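Local coordinates for translation initiation factor 6 (Methanocaldococcus jannaschii, PDB 1G61), which binds the 50S ribosomal subunit and keeps it from joining the 30S subunit to form the 70S initiation complex, at residues A65-L70 / T113-A118; T21-T26 / A202-A207; L72-E77 / K103-G108. All blocks are in the same frame, centred on the assembly; numbering follows the deposited sequence.

Contact 1: residues A65-L70 / T113-A118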
# COMPACT_ATOMS: atom_id res chain seq x y z
N ALA A 65 2.29 2.18 -5.51
CA ALA A 65 2.69 3.51 -5.92
C ALA A 65 3.45 4.22 -4.81
O ALA A 65 3.32 3.87 -3.63
CB ALA A 65 1.49 4.38 -6.31
N ASN A 66 4.25 5.18 -5.25
CA ASN A 66 4.88 6.07 -4.26
C ASN A 66 4.90 7.46 -4.91
O ASN A 66 4.14 7.70 -5.88
CB ASN A 66 6.23 5.56 -3.78
CG ASN A 66 7.35 5.65 -4.79
OD1 ASN A 66 7.11 6.03 -5.95
ND2 ASN A 66 8.58 5.31 -4.34
N LYS A 67 5.71 8.38 -4.39
CA LYS A 67 5.71 9.75 -4.98
C LYS A 67 6.22 9.74 -6.42
O LYS A 67 5.87 10.64 -7.20
CB LYS A 67 6.62 10.66 -4.17
CG LYS A 67 6.48 12.15 -4.54
CD LYS A 67 7.56 13.02 -3.80
CE LYS A 67 8.85 13.01 -4.59
NZ LYS A 67 9.97 13.73 -3.89
N TYR A 68 7.06 8.76 -6.75
CA TYR A 68 7.79 8.75 -8.03
C TYR A 68 7.17 7.85 -9.09
O TYR A 68 7.35 8.16 -10.28
CB TYR A 68 9.22 8.27 -7.78
CG TYR A 68 10.02 9.23 -6.89
CD1 TYR A 68 10.36 8.91 -5.57
CD2 TYR A 68 10.44 10.46 -7.39
CE1 TYR A 68 11.08 9.76 -4.76
CE2 TYR A 68 11.15 11.33 -6.58
CZ TYR A 68 11.47 10.99 -5.27
OH TYR A 68 12.20 11.89 -4.53
N GLY A 69 6.50 6.77 -8.68
CA GLY A 69 6.12 5.79 -9.68
C GLY A 69 4.82 5.11 -9.32
O GLY A 69 4.36 5.12 -8.16
N LEU A 70 4.21 4.49 -10.32
CA LEU A 70 3.00 3.69 -10.18
C LEU A 70 3.22 2.41 -10.95
O LEU A 70 3.47 2.49 -12.17
CB LEU A 70 1.78 4.45 -10.73
CG LEU A 70 0.46 3.61 -10.85
CD1 LEU A 70 -0.03 3.16 -9.50
CD2 LEU A 70 -0.57 4.41 -11.62
N THR A 113 6.51 -0.39 -0.38
CA THR A 113 7.35 0.77 -0.69
C THR A 113 6.87 2.01 0.02
O THR A 113 5.66 2.23 0.18
CB THR A 113 7.39 1.00 -2.21
OG1 THR A 113 8.45 1.95 -2.52
CG2 THR A 113 6.07 1.53 -2.80
N ASN A 114 7.85 2.85 0.39
CA ASN A 114 7.50 4.24 0.69
C ASN A 114 8.27 5.11 -0.31
O ASN A 114 8.65 4.62 -1.41
CB ASN A 114 7.71 4.63 2.14
CG ASN A 114 9.14 4.53 2.61
OD1 ASN A 114 10.06 4.32 1.80
ND2 ASN A 114 9.36 4.70 3.92
N ASP A 115 8.56 6.37 -0.01
CA ASP A 115 9.28 7.24 -0.95
C ASP A 115 10.79 7.16 -0.75
O ASP A 115 11.48 7.96 -1.42
CB ASP A 115 8.83 8.70 -0.76
CG ASP A 115 7.37 8.87 -1.16
OD1 ASP A 115 6.81 8.00 -1.86
OD2 ASP A 115 6.72 9.85 -0.74
N LYS A 116 11.27 6.26 0.11
CA LYS A 116 12.68 6.14 0.46
C LYS A 116 13.22 4.73 0.25
O LYS A 116 14.46 4.62 0.15
CB LYS A 116 12.95 6.59 1.93
CG LYS A 116 12.61 8.08 2.10
CD LYS A 116 12.66 8.55 3.54
CE LYS A 116 11.42 8.16 4.31
NZ LYS A 116 11.49 8.65 5.73
N GLY A 117 12.38 3.68 0.16
CA GLY A 117 12.91 2.30 0.00
C GLY A 117 11.73 1.37 -0.32
O GLY A 117 10.57 1.70 -0.04
N ALA A 118 12.11 0.23 -0.87
CA ALA A 118 11.11 -0.79 -1.22
C ALA A 118 11.68 -2.17 -0.98
O ALA A 118 12.88 -2.43 -1.20
CB ALA A 118 10.71 -0.60 -2.71
O HOH W 1 4.25 4.39 -1.17
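Asn-66 and Asp-115 face each other where two tight hairpin turns meet, their CA atoms 5.6 Å apart; one turn joins strands 64-65 and 69-73, the other strands 111-113 and 117-120. The amide of Asn-66 is gripped at both ends. Its ND2 donates to Asn-114 O over 3.0 Å, a nearly straight bond (169°) with the acceptor lying in the amide plane, and the same nitrogen also bonds Leu-135 O at the end of helix 128-135. CG, between the backbone N and the carbonyl carbon (chi1 72°), sits over its own turn, where OD1 can meet two N-H groups: Gly-69 N approaches nearly along the C=O axis, while Tyr-68 N, 2.8 Å from that oxygen, comes from above the carbonyl plane. Together these four bonds should hold the amide against flipping. From the other turn, Asp-115 OD1 takes Lys-67 N at 2.8 Å, met from above the carboxylate plane, and OD2 bonds Asn-158 ND2. Carboxylate and amide planes stand 72° apart as the two side chains run past each other in opposite directions. Beside them, Asp-115 O lies in the plane of the Tyr-68 ring, 3.8 Å from CE1 at its edge. On the inner side, a water lies between Ala-65 O and Thr-113 O, with Thr-113 CG2 3.7 Å from Ala-65 O. Asn-114 OD1 likewise accepts from Lys-116 N and Gly-117 N, so an Asx turn and Asx motif brace each hairpin, and the pair joins neighbouring three-stranded sheets of the five-fold pseudosymmetric ring that characterises IF6.

Contact 2: residues T21-T26 / A202-A207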
# COMPACT_ATOMS: atom_id res chain seq x y z
N THR A 21 -2.56 3.97 -1.18
CA THR A 21 -2.32 5.41 -1.09
C THR A 21 -0.83 5.76 -1.12
O THR A 21 0.04 4.95 -0.75
CB THR A 21 -2.94 5.95 0.23
OG1 THR A 21 -3.05 7.40 0.14
CG2 THR A 21 -2.18 5.57 1.49
N THR A 22 -0.58 6.98 -1.55
CA THR A 22 0.71 7.63 -1.38
C THR A 22 0.46 8.87 -0.53
O THR A 22 -0.63 9.02 0.07
CB THR A 22 1.36 7.97 -2.72
OG1 THR A 22 0.67 9.06 -3.33
CG2 THR A 22 1.31 6.76 -3.64
N GLU A 23 1.45 9.77 -0.45
CA GLU A 23 1.21 11.08 0.16
C GLU A 23 0.27 11.91 -0.71
O GLU A 23 -0.36 12.83 -0.15
CB GLU A 23 2.49 11.89 0.37
CG GLU A 23 3.51 11.19 1.27
CD GLU A 23 3.02 11.11 2.69
OE1 GLU A 23 2.45 12.09 3.22
OE2 GLU A 23 3.22 10.05 3.34
N GLU A 24 0.15 11.64 -2.01
CA GLU A 24 -0.58 12.54 -2.92
C GLU A 24 -1.85 11.95 -3.48
O GLU A 24 -2.83 12.70 -3.71
CB GLU A 24 0.34 13.01 -4.06
CG GLU A 24 1.55 13.80 -3.58
CD GLU A 24 2.80 13.09 -3.09
OE1 GLU A 24 3.08 11.86 -3.38
OE2 GLU A 24 3.64 13.75 -2.37
N ILE A 25 -1.88 10.64 -3.70
CA ILE A 25 -3.06 10.04 -4.36
C ILE A 25 -3.52 8.81 -3.59
O ILE A 25 -2.75 8.16 -2.91
CB ILE A 25 -2.77 9.61 -5.81
CG1 ILE A 25 -1.80 8.42 -5.98
CG2 ILE A 25 -2.36 10.84 -6.63
CD1 ILE A 25 -1.59 7.98 -7.42
N THR A 26 -4.79 8.46 -3.74
CA THR A 26 -5.35 7.24 -3.26
C THR A 26 -6.19 6.60 -4.36
O THR A 26 -6.97 7.31 -4.97
CB THR A 26 -6.25 7.49 -2.03
OG1 THR A 26 -5.48 8.22 -1.04
CG2 THR A 26 -6.73 6.17 -1.47
N ALA A 202 -2.26 3.77 4.67
CA ALA A 202 -1.77 4.88 5.47
C ALA A 202 -0.71 5.69 4.71
O ALA A 202 -0.01 5.16 3.84
CB ALA A 202 -1.11 4.34 6.74
N ASN A 203 -0.60 6.93 5.11
CA ASN A 203 0.53 7.77 4.70
C ASN A 203 1.00 8.53 5.95
O ASN A 203 0.61 8.19 7.07
CB ASN A 203 0.22 8.64 3.48
CG ASN A 203 -0.89 9.62 3.75
OD1 ASN A 203 -1.16 9.97 4.91
ND2 ASN A 203 -1.56 10.13 2.70
N SER A 204 1.86 9.54 5.77
CA SER A 204 2.40 10.25 6.94
C SER A 204 1.35 11.11 7.62
O SER A 204 1.63 11.61 8.73
CB SER A 204 3.61 11.12 6.52
OG SER A 204 3.13 12.24 5.78
N LYS A 205 0.19 11.32 6.98
CA LYS A 205 -0.82 12.24 7.46
C LYS A 205 -1.98 11.52 8.14
O LYS A 205 -2.63 12.14 8.98
CB LYS A 205 -1.33 13.13 6.30
CG LYS A 205 -0.23 14.05 5.80
CD LYS A 205 -0.56 14.71 4.49
CE LYS A 205 -0.57 13.66 3.38
NZ LYS A 205 -0.84 14.35 2.07
N GLY A 206 -2.27 10.27 7.82
CA GLY A 206 -3.40 9.60 8.39
C GLY A 206 -3.46 8.15 7.92
O GLY A 206 -2.60 7.69 7.15
N ALA A 207 -4.46 7.43 8.45
CA ALA A 207 -4.64 6.02 8.05
C ALA A 207 -6.13 5.69 8.02
O ALA A 207 -6.96 6.25 8.76
CB ALA A 207 -3.95 5.09 9.02
O HOH W 2 1.80 5.92 1.90
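Asn-203 reaches from the turn between strands 200-202 and 207-210 to Thr-22 in the turn between strands 20-21 and 25-28, a hairpin-to-hairpin contact where the IF6 ring closes, Ala-207 pairing through its backbone with Met-3 and Ile-5 near the N-terminus. ND2 of Asn-203 gives one hydrogen to Thr-22 O at 3.0 Å, in the amide plane and almost straight (169°), and also bonds Leu-44 O. Asn-203 OD1 receives Lys-205 N and Gly-206 N in an Asx turn and Asx motif. In the facing hairpin Thr-22 OG1 accepts Glu-24 N and Ile-25 N in an ST turn and ST motif. An alanine in place of Asn-203 would probably leave Thr-22 O and Leu-44 O without this donor and the N-H groups of Lys-205 and Gly-206 without their shared acceptor.

Glu-23 bends at chi2 (-68°) and clasps Ser-204 with both oxygens. Its OE2 takes Ser-204 N at 2.8 Å through the syn lone pair; its OE1 accepts the hydroxyl Ser-204 OG at 2.7 Å, out of the carboxylate plane. The ammonium of Lys-205 bonds the backbone instead: NZ donates to Glu-23 O at 2.7 Å in the carbonyl plane, and to Glu-45 O. Deeper in, a water lies between Ala-202 O and, at weak range, Thr-21 O, and the methyl CG2 of Thr-21 lies 3.2 Å from Ala-202 O.

Contact 3: residues L72-E77 / K103-G108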
# COMPACT_ATOMS: atom_id res chain seq x y z
N LEU A 72 1.81 -1.20 -12.40
CA LEU A 72 0.55 -1.84 -12.79
C LEU A 72 0.90 -3.23 -13.33
O LEU A 72 1.95 -3.41 -13.95
CB LEU A 72 -0.12 -0.99 -13.85
CG LEU A 72 -0.62 0.36 -13.34
CD1 LEU A 72 -0.97 1.27 -14.52
CD2 LEU A 72 -1.82 0.19 -12.41
N PRO A 73 -0.00 -4.20 -13.16
CA PRO A 73 0.21 -5.55 -13.68
C PRO A 73 -0.12 -5.62 -15.16
O PRO A 73 -0.76 -4.73 -15.76
CB PRO A 73 -0.79 -6.36 -12.83
CG PRO A 73 -1.98 -5.44 -12.70
CD PRO A 73 -1.30 -4.09 -12.45
N LYS A 74 0.32 -6.76 -15.77
CA LYS A 74 0.17 -6.89 -17.21
C LYS A 74 -1.30 -6.95 -17.63
O LYS A 74 -1.60 -6.75 -18.82
CB LYS A 74 0.92 -8.14 -17.71
CG LYS A 74 0.35 -9.45 -17.16
CD LYS A 74 1.20 -10.63 -17.61
CE LYS A 74 0.71 -11.92 -16.97
NZ LYS A 74 1.18 -13.12 -17.72
N ILE A 75 -2.21 -7.25 -16.71
CA ILE A 75 -3.63 -7.37 -17.04
C ILE A 75 -4.30 -6.01 -17.05
O ILE A 75 -5.52 -5.95 -17.31
CB ILE A 75 -4.32 -8.32 -16.03
CG1 ILE A 75 -4.20 -7.89 -14.56
CG2 ILE A 75 -3.89 -9.78 -16.22
CD1 ILE A 75 -5.07 -8.73 -13.61
N VAL A 76 -3.59 -4.89 -16.77
CA VAL A 76 -4.29 -3.60 -16.80
C VAL A 76 -4.84 -3.39 -18.20
O VAL A 76 -4.21 -3.70 -19.21
CB VAL A 76 -3.35 -2.47 -16.31
CG1 VAL A 76 -2.22 -2.22 -17.31
CG2 VAL A 76 -4.13 -1.20 -16.05
N GLU A 77 -6.06 -2.86 -18.28
CA GLU A 77 -6.74 -2.69 -19.56
C GLU A 77 -6.47 -1.32 -20.14
O GLU A 77 -6.20 -0.38 -19.38
CB GLU A 77 -8.26 -2.94 -19.34
CG GLU A 77 -8.41 -4.37 -18.79
CD GLU A 77 -9.81 -4.81 -18.48
OE1 GLU A 77 -10.79 -4.09 -18.75
OE2 GLU A 77 -10.05 -5.93 -17.96
N LYS A 103 4.31 -12.85 -14.21
CA LYS A 103 3.22 -13.81 -14.27
C LYS A 103 2.32 -13.70 -13.06
O LYS A 103 1.12 -13.94 -13.16
CB LYS A 103 3.77 -15.23 -14.43
CG LYS A 103 4.35 -15.54 -15.81
CD LYS A 103 4.98 -16.92 -15.90
CE LYS A 103 5.50 -17.32 -17.28
NZ LYS A 103 4.31 -17.67 -18.11
N ASN A 104 2.89 -13.34 -11.91
CA ASN A 104 2.11 -13.07 -10.71
C ASN A 104 1.69 -11.60 -10.77
O ASN A 104 2.54 -10.73 -10.63
CB ASN A 104 2.93 -13.37 -9.45
CG ASN A 104 2.06 -13.38 -8.20
OD1 ASN A 104 1.00 -12.73 -8.17
ND2 ASN A 104 2.48 -14.08 -7.14
N THR A 105 0.39 -11.36 -10.93
CA THR A 105 -0.10 -10.00 -11.13
C THR A 105 -0.38 -9.24 -9.83
O THR A 105 -0.76 -8.08 -9.89
CB THR A 105 -1.39 -10.00 -11.97
OG1 THR A 105 -2.32 -10.86 -11.28
CG2 THR A 105 -1.11 -10.55 -13.34
N ALA A 106 -0.18 -9.89 -8.67
CA ALA A 106 -0.55 -9.27 -7.37
C ALA A 106 0.55 -8.36 -6.85
O ALA A 106 1.13 -8.58 -5.78
CB ALA A 106 -0.92 -10.36 -6.36
N LEU A 107 0.88 -7.33 -7.64
CA LEU A 107 2.03 -6.49 -7.33
C LEU A 107 1.94 -5.88 -5.92
O LEU A 107 2.97 -5.78 -5.23
CB LEU A 107 2.19 -5.36 -8.34
CG LEU A 107 2.29 -5.79 -9.80
CD1 LEU A 107 2.47 -4.56 -10.68
CD2 LEU A 107 3.44 -6.80 -10.03
N GLY A 108 0.74 -5.46 -5.54
CA GLY A 108 0.56 -4.85 -4.22
C GLY A 108 0.78 -5.81 -3.09
O GLY A 108 1.14 -5.43 -1.97
O HOH W 3 0.14 -14.85 -15.53
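Thr-105 presses against Pro-73, with CA atoms 5.1 Å apart, and its side chain can be followed outward. Starting at CB, the first neighbour is the ring carbon CB of Pro-73 at 3.8 Å. From there the side chain forks. The methyl CG2, anti to its own carbonyl carbon, points between two residues of the turn, touching Ile-75 CG2 at 4.1 Å and standing about as far from Lys-74 CG. The hydroxyl OG1, placed between the backbone N and the carbonyl carbon (chi1 56°), has Ile-75 CD1 for its nearest neighbour across the contact. Ile-75 and Thr-105 cross at about a right angle, branch against branch. Even the backbone of Thr-105 takes part, its O lying 3.4 Å from Pro-73 CB.

Both segments lie at the same end of a beta-alpha-beta crossover: strand 69-73 runs through a type I turn, Pro-73 to Val-76, into helix 78-90, and the chain returns by the parallel strand 96-100 before entering 103-108. Val-76 N bonds Pro-73 O to close that turn, while Asn-104 OD1 accepts Ala-106 N in an Asx turn just ahead of helix 107-110.

On the buried side Leu-107 lays its methyl CD1 over the face of the peptide linking Leu-72 and Pro-73, 3.4 Å from Leu-72 C. The same methyl lies 4.2 Å from Pro-73 CD. Toward the surface Lys-74 stretches out, extended beyond CG, until CE and NZ pass Lys-103 CA. A water bridges the two segments here, accepting from Lys-74 NZ at 3.0 Å and donating to Lys-103 O at 2.7 Å. The ammonium groups of Lys-74 and Lys-103 are close enough that they would probably repel each other mildly.

Contacts 1 and 2 do the same job at two places in the ring, each tying hairpin turns of different sheets through an asparagine amide and a carboxylate; their centres lie 12 Å apart and they touch, Thr-22 CG2 packing 3.5 Å from Ala-65 O. All three are partly buried; contacts 1 and 2 are largely polar and nearer the centre. Contact 3 shares strand 69-73 with contact 1 but uses its other end; the centres of contacts 1 and 3 lie about 17 Å apart. Three of its seven touching residues are exposed, and it joins the first strand's exit from a crossover to the chain that follows its second strand, through apolar touches and a water, with no direct hydrogen bond.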